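Local coordinates for protein arabinan-endo 1,5-alpha-l-arabinase (Bacillus subtilis, PDB 1UV4) that cleaves internal alpha-1,5-arabinofuranosyl linkages of linear arabinan and of sugar beet arabinan, as a secreted calcium-binding hydrolase of plant cell-wall breakdown, at residues G21-A26 against V39-D44; N64-Y69 against Y89-F94; D77-N82 against P134-D139; G154-K159 against G169-I174; A183-T188 against S201-C206. All coordinates share one frame; numbering follows the deposited sequence.

Contact 1: G21-A26 against V39-D44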
# COMPACT_ATOMS: atom_id res chain seq x y z
N GLY A 21 -9.90 18.08 7.24
CA GLY A 21 -11.03 18.86 7.66
C GLY A 21 -12.17 17.95 8.12
O GLY A 21 -11.93 17.01 8.87
N SER A 22 -13.40 18.21 7.66
CA SER A 22 -14.57 17.43 8.09
C SER A 22 -14.80 16.18 7.22
O SER A 22 -15.81 15.50 7.41
CB SER A 22 -15.83 18.30 8.07
OG SER A 22 -16.12 18.72 6.74
N SER A 23 -13.88 15.86 6.31
CA SER A 23 -14.02 14.71 5.41
C SER A 23 -12.88 13.72 5.51
O SER A 23 -11.75 14.08 5.84
CB SER A 23 -14.11 15.13 3.94
OG SER A 23 -15.21 15.98 3.76
N TRP A 24 -13.18 12.48 5.16
CA TRP A 24 -12.20 11.45 4.90
C TRP A 24 -12.00 11.33 3.38
O TRP A 24 -12.96 11.46 2.62
CB TRP A 24 -12.67 10.11 5.44
CG TRP A 24 -12.72 10.02 6.92
CD1 TRP A 24 -13.78 10.21 7.73
CD2 TRP A 24 -11.63 9.66 7.76
NE1 TRP A 24 -13.41 10.01 9.04
CE2 TRP A 24 -12.08 9.67 9.07
CE3 TRP A 24 -10.29 9.37 7.51
CZ2 TRP A 24 -11.24 9.36 10.16
CZ3 TRP A 24 -9.46 9.07 8.57
CH2 TRP A 24 -9.93 9.09 9.87
N TYR A 25 -10.76 11.05 2.94
CA TYR A 25 -10.46 10.75 1.55
C TYR A 25 -9.83 9.40 1.52
O TYR A 25 -8.89 9.12 2.30
CB TYR A 25 -9.53 11.79 0.92
CG TYR A 25 -10.19 13.13 0.79
CD1 TYR A 25 -10.19 14.02 1.85
CD2 TYR A 25 -10.87 13.49 -0.38
CE1 TYR A 25 -10.84 15.25 1.78
CE2 TYR A 25 -11.50 14.74 -0.47
CZ TYR A 25 -11.46 15.60 0.62
OH TYR A 25 -12.09 16.85 0.65
N ALA A 26 -10.37 8.54 0.67
CA ALA A 26 -9.81 7.23 0.40
C ALA A 26 -9.34 7.22 -1.04
O ALA A 26 -10.08 7.59 -1.96
CB ALA A 26 -10.80 6.11 0.66
N VAL A 39 -10.31 8.35 -6.37
CA VAL A 39 -10.47 9.18 -5.16
C VAL A 39 -11.93 9.13 -4.70
O VAL A 39 -12.84 9.42 -5.47
CB VAL A 39 -10.09 10.66 -5.41
CG1 VAL A 39 -10.28 11.47 -4.14
CG2 VAL A 39 -8.64 10.78 -5.95
N LEU A 40 -12.11 8.78 -3.43
CA LEU A 40 -13.40 8.76 -2.76
C LEU A 40 -13.40 9.74 -1.58
O LEU A 40 -12.39 9.95 -0.96
CB LEU A 40 -13.71 7.38 -2.21
CG LEU A 40 -13.66 6.18 -3.18
CD1 LEU A 40 -14.14 4.95 -2.37
CD2 LEU A 40 -14.55 6.39 -4.35
N LYS A 41 -14.54 10.34 -1.31
CA LYS A 41 -14.73 11.29 -0.21
C LYS A 41 -15.95 10.89 0.62
O LYS A 41 -16.97 10.43 0.08
CB LYS A 41 -14.95 12.68 -0.76
CG LYS A 41 -15.06 13.81 0.27
CD LYS A 41 -15.31 15.12 -0.44
CE LYS A 41 -15.46 16.28 0.55
NZ LYS A 41 -15.77 17.54 -0.18
N SER A 42 -15.86 11.06 1.95
CA SER A 42 -17.00 10.84 2.80
C SER A 42 -16.93 11.70 4.05
O SER A 42 -15.90 12.20 4.41
CB SER A 42 -17.11 9.39 3.15
OG SER A 42 -16.05 9.01 3.92
N SER A 43 -18.07 11.85 4.70
CA SER A 43 -18.16 12.46 6.01
C SER A 43 -18.15 11.39 7.14
O SER A 43 -17.91 11.75 8.30
CB SER A 43 -19.46 13.29 6.09
OG SER A 43 -20.60 12.45 6.06
N ASP A 44 -18.43 10.12 6.81
CA ASP A 44 -18.64 9.06 7.83
C ASP A 44 -17.72 7.84 7.63
O ASP A 44 -17.91 6.80 8.30
CB ASP A 44 -20.13 8.66 7.91
CG ASP A 44 -20.66 7.99 6.64
OD1 ASP A 44 -19.91 7.85 5.64
OD2 ASP A 44 -21.85 7.58 6.55
O HOH W 1 -13.64 18.10 -1.81
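Lys41 carries its CG anti to the backbone N (chi1 -176°) and stays extended from there to NZ, while Tyr25 sets its CG anti to the carbonyl carbon (chi1 -67°). The two side chains lie side by side, pointing the same way. The methylenes CG and CD of Lys41 run past Tyr25 CE2, each at 3.8 Å, and Lys41 CE comes to 3.4 Å from Tyr25 OH. Ser23 approaches the same methylene, its OG 3.2 Å from Lys41 CE. A water joins the two polar ends, accepting from Lys41 NZ at 2.7 Å and donating to Tyr25 OH at 3.2 Å. Val39 CG1 adds a light touch at the edge of the tyrosine ring.

The backbones are antiparallel. Trp24 with Ser42 and Ala26 with Leu40 are hydrogen-bonded pairs; Trp24 N reaches Ser42 O at 2.8 Å, and the bond back from Ser42 N to Trp24 O completes that ring. Tyr25 and Lys41 form the non-hydrogen-bonded pair between them. On the other face Ala26 CB meets Leu40 CB at 4.3 Å, with Trp48 covering Leu40 and Ser42, while Trp24 makes a cation-pi contact with Lys19. This is a beta hairpin, strands 23-29 and 37-42, and forms the middle two strands of a four-stranded antiparallel propeller blade.

Contact 2: N64-Y69 against Y89-F94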
# COMPACT_ATOMS: atom_id res chain seq x y z
N ASN A 64 9.24 7.13 -20.12
CA ASN A 64 10.68 6.96 -20.14
C ASN A 64 11.14 5.77 -19.32
O ASN A 64 12.26 5.29 -19.51
CB ASN A 64 11.41 8.19 -19.59
CG ASN A 64 11.11 9.45 -20.38
OD1 ASN A 64 10.74 9.39 -21.56
ND2 ASN A 64 11.29 10.61 -19.74
N TYR A 65 10.32 5.35 -18.37
CA TYR A 65 10.65 4.24 -17.46
C TYR A 65 9.75 3.03 -17.64
O TYR A 65 10.18 1.88 -17.45
CB TYR A 65 10.64 4.72 -15.99
CG TYR A 65 11.65 5.78 -15.74
CD1 TYR A 65 13.00 5.51 -15.82
CD2 TYR A 65 11.26 7.09 -15.51
CE1 TYR A 65 13.94 6.50 -15.63
CE2 TYR A 65 12.19 8.08 -15.31
CZ TYR A 65 13.52 7.78 -15.40
OH TYR A 65 14.42 8.75 -15.18
N VAL A 66 8.50 3.26 -18.02
CA VAL A 66 7.50 2.23 -18.22
C VAL A 66 6.82 2.46 -19.56
O VAL A 66 5.68 2.93 -19.63
CB VAL A 66 6.46 2.25 -17.08
CG1 VAL A 66 5.49 1.05 -17.14
CG2 VAL A 66 7.13 2.32 -15.71
N PRO A 67 7.52 2.16 -20.63
CA PRO A 67 7.01 2.48 -21.96
C PRO A 67 5.57 2.08 -22.26
O PRO A 67 4.90 2.82 -22.97
CB PRO A 67 7.96 1.74 -22.89
CG PRO A 67 9.12 1.32 -22.08
CD PRO A 67 8.90 1.66 -20.67
N ASN A 68 5.08 0.95 -21.80
CA ASN A 68 3.68 0.67 -22.23
C ASN A 68 2.82 0.51 -21.01
O ASN A 68 2.09 -0.47 -20.81
CB ASN A 68 3.61 -0.45 -23.26
CG ASN A 68 4.06 0.03 -24.64
OD1 ASN A 68 5.25 -0.06 -24.97
ND2 ASN A 68 3.11 0.57 -25.44
N TYR A 69 2.95 1.53 -20.16
CA TYR A 69 2.22 1.54 -18.91
C TYR A 69 0.73 1.46 -19.18
O TYR A 69 0.21 2.03 -20.17
CB TYR A 69 2.56 2.76 -18.03
CG TYR A 69 2.25 4.12 -18.57
CD1 TYR A 69 0.99 4.68 -18.43
CD2 TYR A 69 3.21 4.84 -19.25
CE1 TYR A 69 0.70 5.92 -18.94
CE2 TYR A 69 2.96 6.10 -19.73
CZ TYR A 69 1.70 6.65 -19.58
OH TYR A 69 1.50 7.88 -20.11
N TYR A 89 2.76 6.62 -5.71
CA TYR A 89 1.84 5.83 -6.54
C TYR A 89 2.68 4.98 -7.50
O TYR A 89 3.86 5.24 -7.70
CB TYR A 89 0.85 6.75 -7.27
CG TYR A 89 1.57 7.67 -8.20
CD1 TYR A 89 2.07 8.89 -7.75
CD2 TYR A 89 1.84 7.31 -9.50
CE1 TYR A 89 2.80 9.70 -8.58
CE2 TYR A 89 2.53 8.09 -10.32
CZ TYR A 89 3.04 9.31 -9.88
OH TYR A 89 3.76 10.12 -10.74
N SER A 90 2.02 4.04 -8.19
CA SER A 90 2.71 3.07 -9.04
C SER A 90 2.30 3.24 -10.49
O SER A 90 1.11 3.42 -10.81
CB SER A 90 2.38 1.61 -8.65
OG SER A 90 2.31 1.44 -7.26
N VAL A 91 3.29 3.20 -11.40
CA VAL A 91 3.06 3.18 -12.83
C VAL A 91 3.56 1.82 -13.34
O VAL A 91 4.71 1.51 -13.15
CB VAL A 91 3.90 4.31 -13.49
CG1 VAL A 91 3.72 4.28 -14.98
CG2 VAL A 91 3.56 5.66 -12.89
N SER A 92 2.71 1.03 -13.97
CA SER A 92 3.15 -0.32 -14.35
C SER A 92 2.21 -0.88 -15.38
O SER A 92 1.36 -0.17 -15.93
CB SER A 92 3.15 -1.15 -13.06
OG SER A 92 3.69 -2.45 -13.25
N SER A 93 2.42 -2.15 -15.74
CA SER A 93 1.48 -2.91 -16.58
C SER A 93 1.31 -4.30 -15.96
O SER A 93 2.21 -4.81 -15.31
CB SER A 93 1.96 -3.02 -18.02
OG SER A 93 3.18 -3.67 -18.13
N PHE A 94 0.11 -4.81 -16.05
CA PHE A 94 -0.26 -6.05 -15.37
C PHE A 94 0.75 -7.18 -15.57
O PHE A 94 1.02 -7.58 -16.72
CB PHE A 94 -1.63 -6.52 -15.82
CG PHE A 94 -2.75 -5.50 -15.60
CD1 PHE A 94 -2.95 -4.89 -14.37
CD2 PHE A 94 -3.62 -5.18 -16.65
CE1 PHE A 94 -3.97 -3.97 -14.20
CE2 PHE A 94 -4.64 -4.24 -16.47
CZ PHE A 94 -4.80 -3.64 -15.24
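Val66 and Tyr69 pack on Val91 in an apolar contact between a loop and the end of a strand: residues 64-69 belong to the connection from strand 49-54 to strand 74-81, and they lie against strand 84-91 as it runs out into loop. Val91 sends CG1 toward the loop, anti to its own backbone N (chi1 178°). That one methyl meets both Tyr69 CB at 3.6 Å and Val66 CB at 4.0 Å. Val66 in turn spreads its branches over the strand end, CG2 lying 3.6 Å from Val91 O and CG1 3.9 Å from Ser92 CA.

The loop is folded so that Val66 O sits at the edge of the Tyr69 ring, in its plane, and accepts a weak bond from Tyr69 N. Trp62 meets that ring edge-to-face. Tyr69 CA also makes a CA-H...O contact with Ser92 O at 3.5 Å, and Gly70 then pairs with Ser92 through the backbone. Ser92 turns away from the loop; its OG bonds to Ser99, and its side chain is about 4 Å from that of Ile132, probably a substrate-binding residue. Adhesion between the two segments therefore rests mainly on methyl and methylene packing, with the directional bonds made just beside it.

Contact 3: D77-N82 against P134-D139. With CA (calcium ion), chain D.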
# COMPACT_ATOMS: atom_id res chain seq x y z
N ASP A 77 -0.40 5.85 -1.92
CA ASP A 77 -0.11 5.94 -0.52
C ASP A 77 0.05 7.40 -0.16
O ASP A 77 0.68 8.11 -0.91
CB ASP A 77 1.13 5.12 -0.18
CG ASP A 77 1.37 5.10 1.27
OD1 ASP A 77 0.61 4.37 2.01
OD2 ASP A 77 2.26 5.80 1.85
N ILE A 78 -0.53 7.81 0.96
CA ILE A 78 -0.54 9.24 1.30
C ILE A 78 -0.26 9.47 2.76
O ILE A 78 -0.69 8.71 3.62
CB ILE A 78 -1.88 9.85 0.86
CG1 ILE A 78 -1.82 11.39 0.89
CG2 ILE A 78 -3.03 9.32 1.66
CD1 ILE A 78 -2.99 12.05 0.20
N GLN A 79 0.46 10.55 3.02
CA GLN A 79 0.68 11.05 4.37
C GLN A 79 0.80 12.55 4.32
O GLN A 79 1.25 13.11 3.34
CB GLN A 79 2.00 10.58 4.93
CG GLN A 79 2.12 9.11 5.27
CD GLN A 79 1.38 8.67 6.54
OE1 GLN A 79 0.88 7.55 6.60
NE2 GLN A 79 1.28 9.54 7.51
N TYR A 80 0.47 13.21 5.42
CA TYR A 80 0.80 14.62 5.61
C TYR A 80 2.08 14.71 6.47
O TYR A 80 2.12 14.18 7.56
CB TYR A 80 -0.38 15.37 6.25
CG TYR A 80 -0.24 16.87 6.26
CD1 TYR A 80 -0.68 17.65 5.19
CD2 TYR A 80 0.32 17.50 7.32
CE1 TYR A 80 -0.56 19.04 5.20
CE2 TYR A 80 0.45 18.89 7.36
CZ TYR A 80 0.01 19.65 6.29
OH TYR A 80 0.15 21.05 6.39
N TYR A 81 3.12 15.38 5.99
CA TYR A 81 4.41 15.45 6.70
C TYR A 81 5.09 16.72 6.31
O TYR A 81 5.11 17.03 5.12
CB TYR A 81 5.29 14.23 6.31
CG TYR A 81 6.72 14.30 6.74
CD1 TYR A 81 7.06 14.28 8.09
CD2 TYR A 81 7.75 14.39 5.80
CE1 TYR A 81 8.41 14.36 8.49
CE2 TYR A 81 9.07 14.44 6.17
CZ TYR A 81 9.42 14.42 7.51
OH TYR A 81 10.74 14.48 7.91
N ASN A 82 5.62 17.44 7.30
CA ASN A 82 6.44 18.64 7.04
C ASN A 82 5.71 19.73 6.20
O ASN A 82 6.25 20.30 5.26
CB ASN A 82 7.76 18.16 6.39
CG ASN A 82 8.80 19.20 6.36
OD1 ASN A 82 8.98 19.92 7.34
ND2 ASN A 82 9.48 19.34 5.23
N PRO A 134 3.92 1.41 -3.04
CA PRO A 134 4.69 2.19 -2.05
C PRO A 134 4.01 2.37 -0.72
O PRO A 134 2.79 2.44 -0.64
CB PRO A 134 4.81 3.56 -2.71
CG PRO A 134 3.64 3.63 -3.69
CD PRO A 134 3.46 2.25 -4.16
N GLU A 135 4.83 2.53 0.31
CA GLU A 135 4.38 2.82 1.65
C GLU A 135 5.38 3.77 2.30
O GLU A 135 6.52 3.41 2.52
CB GLU A 135 4.32 1.51 2.45
CG GLU A 135 4.35 1.61 3.95
CD GLU A 135 3.09 2.18 4.57
OE1 GLU A 135 2.27 2.81 3.85
OE2 GLU A 135 2.88 2.01 5.81
N LEU A 136 4.92 4.95 2.66
CA LEU A 136 5.72 5.92 3.42
C LEU A 136 5.54 5.59 4.89
O LEU A 136 4.41 5.43 5.41
CB LEU A 136 5.24 7.35 3.11
CG LEU A 136 5.95 8.45 3.89
CD1 LEU A 136 7.45 8.53 3.60
CD2 LEU A 136 5.31 9.80 3.56
N THR A 137 6.66 5.49 5.60
CA THR A 137 6.61 5.29 7.02
C THR A 137 7.66 6.18 7.69
O THR A 137 8.45 6.84 7.03
CB THR A 137 6.79 3.80 7.34
OG1 THR A 137 6.59 3.56 8.74
CG2 THR A 137 8.18 3.32 7.06
N PHE A 138 7.59 6.21 8.99
CA PHE A 138 8.47 7.04 9.81
C PHE A 138 9.11 6.21 10.88
O PHE A 138 8.45 5.38 11.53
CB PHE A 138 7.74 8.24 10.39
CG PHE A 138 7.13 9.09 9.33
CD1 PHE A 138 7.86 10.09 8.70
CD2 PHE A 138 5.84 8.80 8.88
CE1 PHE A 138 7.30 10.83 7.69
CE2 PHE A 138 5.32 9.54 7.86
CZ PHE A 138 6.03 10.53 7.27
N ASP A 139 10.41 6.43 11.07
CA ASP A 139 11.13 5.66 12.07
C ASP A 139 10.98 6.28 13.46
O ASP A 139 10.22 7.26 13.65
CB ASP A 139 12.61 5.45 11.64
CG ASP A 139 13.41 6.75 11.58
OD1 ASP A 139 13.07 7.74 12.25
OD2 ASP A 139 14.46 6.86 10.92
CA CA D . 0.25 4.08 4.26
O HOH W 2 1.95 5.81 4.45
O HOH W 3 -1.07 5.99 4.13
O HOH W 4 -1.14 5.39 6.22
O HOH W 5 0.79 3.53 6.47
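Strands 77-81 and 135-138 run in roughly the same direction, 33° apart, but their axes come no nearer than 6.6 Å, too far for direct strand pairing, and side chains and a calcium ion lie between them. Asp77 holds its CG anti to the backbone N (chi1 -174°), directed at the other strand. Its OD1 binds the calcium ion at 2.3 Å, and Glu135, bent at chi2, brings OE1 to 2.4 Å from the same ion. The two carboxylates are turned steeply against each other, and their ligating oxygens lie only 2.9 Å apart, a crowding that the shared cation probably offsets. Asp77 OD2 is used differently: Leu136 N donates to it at 2.9 Å, almost straight (175°) but from above the carboxylate plane, and a water of the calcium shell meets it too.

Each strand is the first of its own sheet, and together they bring adjacent propeller blades to a common calcium site. Asp257 is the third protein residue there, and water completes the shell. Glu135 OE2 is hydrogen-bonded to Leu189 N and Thr188 OG1.

Further along, Leu136 CD2 rests 3.7 Å from Gln79 CB, and Gln79 NE2 stands at the edge of the Phe138 ring. Phe138 puts CE1 over one face of Tyr81, nearer the rim than the centre and 3.5 Å from Tyr81 CD1; Asn82 CB covers the centre of the opposite face.

Contact 4: G154-K159 against G169-I174. With EDO (1,2-ethanediol), chain F.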
# COMPACT_ATOMS: atom_id res chain seq x y z
N GLY A 154 10.29 -9.94 -3.40
CA GLY A 154 9.42 -9.42 -2.34
C GLY A 154 9.53 -7.96 -1.98
O GLY A 154 9.72 -7.09 -2.80
N ILE A 155 9.44 -7.71 -0.68
CA ILE A 155 9.34 -6.37 -0.11
C ILE A 155 10.69 -5.78 0.24
O ILE A 155 11.54 -6.41 0.87
CB ILE A 155 8.47 -6.43 1.14
CG1 ILE A 155 7.15 -7.16 0.81
CG2 ILE A 155 8.18 -5.02 1.70
CD1 ILE A 155 6.33 -6.62 -0.27
N LYS A 156 10.86 -4.54 -0.27
CA LYS A 156 12.09 -3.78 -0.13
C LYS A 156 11.81 -2.53 0.71
O LYS A 156 10.68 -2.10 0.83
CB LYS A 156 12.62 -3.38 -1.47
CG LYS A 156 12.81 -4.54 -2.48
CD LYS A 156 13.70 -5.65 -1.96
CE LYS A 156 13.74 -6.82 -2.89
NZ LYS A 156 14.67 -7.86 -2.37
N LEU A 157 12.90 -1.95 1.19
CA LEU A 157 12.89 -0.79 2.09
C LEU A 157 14.09 0.12 1.83
O LEU A 157 15.19 -0.36 1.71
CB LEU A 157 12.89 -1.26 3.53
CG LEU A 157 12.94 -0.21 4.62
CD1 LEU A 157 11.62 0.49 4.74
CD2 LEU A 157 13.38 -0.85 5.96
N THR A 158 13.83 1.42 1.71
CA THR A 158 14.89 2.40 1.62
C THR A 158 14.57 3.58 2.54
O THR A 158 13.42 3.98 2.69
CB THR A 158 15.10 2.88 0.16
OG1 THR A 158 16.13 3.88 0.10
CG2 THR A 158 13.83 3.52 -0.38
N LYS A 159 15.62 4.17 3.06
CA LYS A 159 15.51 5.45 3.75
C LYS A 159 15.21 6.50 2.69
O LYS A 159 15.55 6.34 1.48
CB LYS A 159 16.79 5.80 4.52
CG LYS A 159 16.69 6.99 5.48
CD LYS A 159 17.92 7.04 6.41
CE LYS A 159 17.99 8.36 7.15
NZ LYS A 159 16.94 8.53 8.12
N GLY A 169 20.74 6.01 0.47
CA GLY A 169 21.34 4.82 1.06
C GLY A 169 21.03 3.53 0.32
O GLY A 169 20.70 3.50 -0.87
N SER A 170 21.16 2.42 1.06
CA SER A 170 21.00 1.08 0.53
C SER A 170 19.53 0.65 0.47
O SER A 170 18.68 1.12 1.21
CB SER A 170 21.75 0.06 1.42
OG SER A 170 23.08 0.45 1.70
N LEU A 171 19.26 -0.29 -0.42
CA LEU A 171 17.99 -0.95 -0.53
C LEU A 171 17.99 -2.23 0.28
O LEU A 171 18.80 -3.13 0.01
CB LEU A 171 17.69 -1.24 -2.01
CG LEU A 171 16.26 -1.64 -2.33
CD1 LEU A 171 15.22 -0.55 -2.00
CD2 LEU A 171 16.10 -2.03 -3.81
N TYR A 172 17.09 -2.34 1.26
CA TYR A 172 17.02 -3.46 2.19
C TYR A 172 15.85 -4.37 1.80
O TYR A 172 14.88 -3.94 1.17
CB TYR A 172 16.78 -2.95 3.62
CG TYR A 172 17.88 -2.07 4.17
CD1 TYR A 172 18.94 -2.60 4.86
CD2 TYR A 172 17.85 -0.70 4.01
CE1 TYR A 172 19.96 -1.78 5.38
CE2 TYR A 172 18.86 0.11 4.52
CZ TYR A 172 19.90 -0.44 5.21
OH TYR A 172 20.92 0.36 5.73
N SER A 173 16.03 -5.64 2.12
CA SER A 173 15.00 -6.67 1.95
C SER A 173 14.36 -6.98 3.27
O SER A 173 15.03 -7.28 4.23
CB SER A 173 15.62 -7.93 1.37
OG SER A 173 16.18 -7.65 0.11
N ILE A 174 13.02 -6.91 3.33
CA ILE A 174 12.32 -7.11 4.61
C ILE A 174 11.22 -8.17 4.65
O ILE A 174 10.84 -8.61 5.74
CB ILE A 174 11.79 -5.77 5.19
CG1 ILE A 174 10.81 -5.08 4.27
CG2 ILE A 174 12.95 -4.85 5.59
CD1 ILE A 174 10.13 -3.86 4.91
C1 EDO F . 18.77 -5.65 -1.30
O1 EDO F . 18.56 -6.28 -0.05
C2 EDO F . 17.43 -5.43 -1.97
O2 EDO F . 17.28 -6.37 -3.00
O HOH W 6 18.14 3.52 -1.66
O HOH W 7 18.37 3.32 2.73
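Lys156 to Ser173 and Leu157 to Tyr172 are the paired residues of the outer part of a propeller blade, where strand 170-175 lies antiparallel to strand 155-160. Leu157 and Tyr172 make the hydrogen-bonded pair. Tyr172 N gives Leu157 O a bond of 2.8 Å, and Leu157 N returns one to Tyr172 O. The same Leu157 O also sits in the plane of the Tyr172 ring, at its edge, 3.5 Å from Tyr172 CD2. Ile174 N adds another bond, to Ile155 O.

Lys156 and Ser173 are the non-hydrogen-bonded pair, but their side chains do bond. Lys156 sets CG anti to its carbonyl carbon (chi1 -53°) and bends at chi2, and its NZ donates to Ser173 OG at 2.9 Å. The amine is also hydrogen-bonded to Ser153 OG, its strongest partner. A 1,2-ethanediol, probably from the crystallisation liquor, spans the pair: Lys156 NZ donates to its O2 at 3.1 Å, and Ser173 OG shares a hydrogen bond of 2.8 Å with its O1. Ile174 puts CG1 between its backbone N and carbonyl carbon (chi1 60°), 3.7 Å from Ile155 CG2. From there Ile174 CD1 reaches 4.0 Å from Leu157 CB, the two side chains crossing at about a right angle.

Toward residue 169 two waters bridge the strands, one from Thr158 OG1 to Gly169 O, the other from Lys159 N to Ser170 O.

Strand 144-148 pairs with 155-160, and its Phe148 touches Lys156 and Leu171; Ile155 packs on Leu184 and Pro187, Ile174 on Leu189, all of strand 184-192 in the next blade.

Contact 5: A183-T188 against S201-C206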
# COMPACT_ATOMS: atom_id res chain seq x y z
N ALA A 183 4.80 -14.72 -3.67
CA ALA A 183 3.45 -14.20 -3.73
C ALA A 183 3.09 -13.37 -2.51
O ALA A 183 2.30 -13.77 -1.64
CB ALA A 183 2.47 -15.33 -3.96
N LEU A 184 3.69 -12.20 -2.43
CA LEU A 184 3.35 -11.21 -1.44
C LEU A 184 3.54 -9.80 -2.02
O LEU A 184 4.25 -9.63 -3.01
CB LEU A 184 4.16 -11.37 -0.15
CG LEU A 184 5.59 -10.82 -0.14
CD1 LEU A 184 6.16 -10.93 1.27
CD2 LEU A 184 6.42 -11.52 -1.11
N GLU A 185 2.83 -8.84 -1.44
CA GLU A 185 2.78 -7.47 -1.95
C GLU A 185 2.32 -6.50 -0.88
O GLU A 185 1.94 -6.89 0.20
CB GLU A 185 1.82 -7.39 -3.15
CG GLU A 185 0.36 -7.66 -2.79
CD GLU A 185 -0.67 -7.24 -3.85
OE1 GLU A 185 -0.85 -7.99 -4.81
OE2 GLU A 185 -1.40 -6.20 -3.71
N ALA A 186 2.35 -5.23 -1.23
CA ALA A 186 1.51 -4.24 -0.53
C ALA A 186 1.91 -4.09 0.92
O ALA A 186 1.11 -4.21 1.81
CB ALA A 186 0.03 -4.59 -0.67
N PRO A 187 3.13 -3.70 1.17
CA PRO A 187 3.51 -3.48 2.56
C PRO A 187 2.83 -2.28 3.22
O PRO A 187 2.50 -1.29 2.60
CB PRO A 187 5.01 -3.23 2.46
CG PRO A 187 5.17 -2.57 1.14
CD PRO A 187 4.22 -3.35 0.23
N THR A 188 2.67 -2.42 4.55
CA THR A 188 2.37 -1.30 5.43
C THR A 188 3.22 -1.47 6.68
O THR A 188 3.45 -2.56 7.12
CB THR A 188 0.83 -1.20 5.74
OG1 THR A 188 0.58 0.02 6.47
CG2 THR A 188 0.33 -2.30 6.60
N SER A 201 0.28 -8.22 2.22
CA SER A 201 -0.72 -9.10 1.63
C SER A 201 -0.02 -10.34 1.06
O SER A 201 0.91 -10.19 0.28
CB SER A 201 -1.47 -8.35 0.54
OG SER A 201 -2.17 -7.25 1.08
N PHE A 202 -0.42 -11.53 1.48
CA PHE A 202 -0.04 -12.76 0.81
C PHE A 202 -1.06 -12.93 -0.33
O PHE A 202 -2.26 -12.76 -0.10
CB PHE A 202 -0.15 -13.98 1.76
CG PHE A 202 1.01 -14.18 2.70
CD1 PHE A 202 2.09 -13.31 2.73
CD2 PHE A 202 0.98 -15.24 3.57
CE1 PHE A 202 3.13 -13.48 3.64
CE2 PHE A 202 2.03 -15.47 4.44
CZ PHE A 202 3.12 -14.59 4.47
N ASP A 203 -0.59 -13.26 -1.51
CA ASP A 203 -1.44 -13.39 -2.70
C ASP A 203 -1.51 -14.85 -3.08
O ASP A 203 -0.74 -15.65 -2.61
CB ASP A 203 -0.81 -12.66 -3.90
CG ASP A 203 -0.83 -11.14 -3.79
OD1 ASP A 203 -1.49 -10.58 -2.88
OD2 ASP A 203 -0.17 -10.42 -4.59
N LYS A 204 -2.45 -15.18 -3.93
CA LYS A 204 -2.45 -16.49 -4.56
C LYS A 204 -1.33 -16.55 -5.58
O LYS A 204 -1.20 -15.68 -6.44
CB LYS A 204 -3.81 -16.76 -5.20
CG LYS A 204 -4.86 -17.15 -4.14
CD LYS A 204 -6.04 -16.16 -4.09
CE LYS A 204 -7.39 -16.91 -4.06
NZ LYS A 204 -8.56 -16.00 -4.32
N CYS A 205 -0.50 -17.59 -5.47
CA CYS A 205 0.70 -17.69 -6.30
C CYS A 205 0.44 -18.36 -7.63
O CYS A 205 1.18 -18.17 -8.60
CB CYS A 205 1.74 -18.55 -5.58
SG CYS A 205 1.20 -20.25 -5.31
N CYS A 206 -0.59 -19.19 -7.66
CA CYS A 206 -0.61 -20.29 -8.60
C CYS A 206 -1.87 -20.47 -9.43
O CYS A 206 -2.00 -21.48 -10.15
CB CYS A 206 -0.28 -21.57 -7.83
SG CYS A 206 1.31 -21.41 -6.98
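Glu185 and Asp203 meet carboxylate to carboxylate, the side chains crossing at about a right angle and their flat groups turned 77° apart. Glu185 places CG between its backbone N and carbonyl carbon (chi1 66°); the chain beyond is extended, and the carboxylate ends beside that of Asp203. There Glu185 OE1 lies only 2.5 Å from Asp203 OD2, while Asp203 OD1 stays at 3.3 Å from it. The aliphatic part of Glu185 is close as well: its CG is 3.3 Å from Asp203 OD2 and 3.9 Å from Ser201 CB.

The backbone sets the two residues on neighbouring strands. Glu185 and Ser201 form a hydrogen-bonded antiparallel pair, with bonds in both directions. Asp203 N donates to Ala183 O at 2.9 Å, and Arg177 NH1 bonds to that oxygen too. Ser201 turns its OG to Gln256 and Gly255.

Leu184 and Phe202 face the other way, with Leu184 CB 4.0 Å from Phe202 CD1. At the end of the hairpin Ala183 CB packs 3.7 Å from Cys205 CB, beside the disulfide between adjacent Cys205 and Cys206.

Glu185 and Asp203, one from each strand, thus lie together, with Asp133 coming in from a loop. Glu185 is inferred to be the proton donor, and Asp133 is the residue inferred to tune the pKa of the active-site glutamate and to orient it. The close approach of Asp203 OD2 to Glu185 OE1 means that the probable proton donor has acidic neighbours both from its own hairpin and from that loop.

How the contacts relate
Contacts 3 and 5 lie nearest the middle of the propeller, each about 11 Å from the chain centre to its own centre, and both are built round acids: calcium ligands in one, the probable proton donor in the other. They meet at Glu135 and Thr188. Contacts 1, 2 and 4 sit further out. Contacts 1 and 4 are antiparallel strand pairs in which a lysine lies over its neighbour, Lys41 along a tyrosine and Lys156 bonded to a serine, whereas contact 2 relies on methyl packing. Contact 2 shares a sheet with contact 3, Ser90 touching Pro134; contact 4 shares another with it and presses Ile155 on Pro187 of contact 5. Contact 1 touches none of the others.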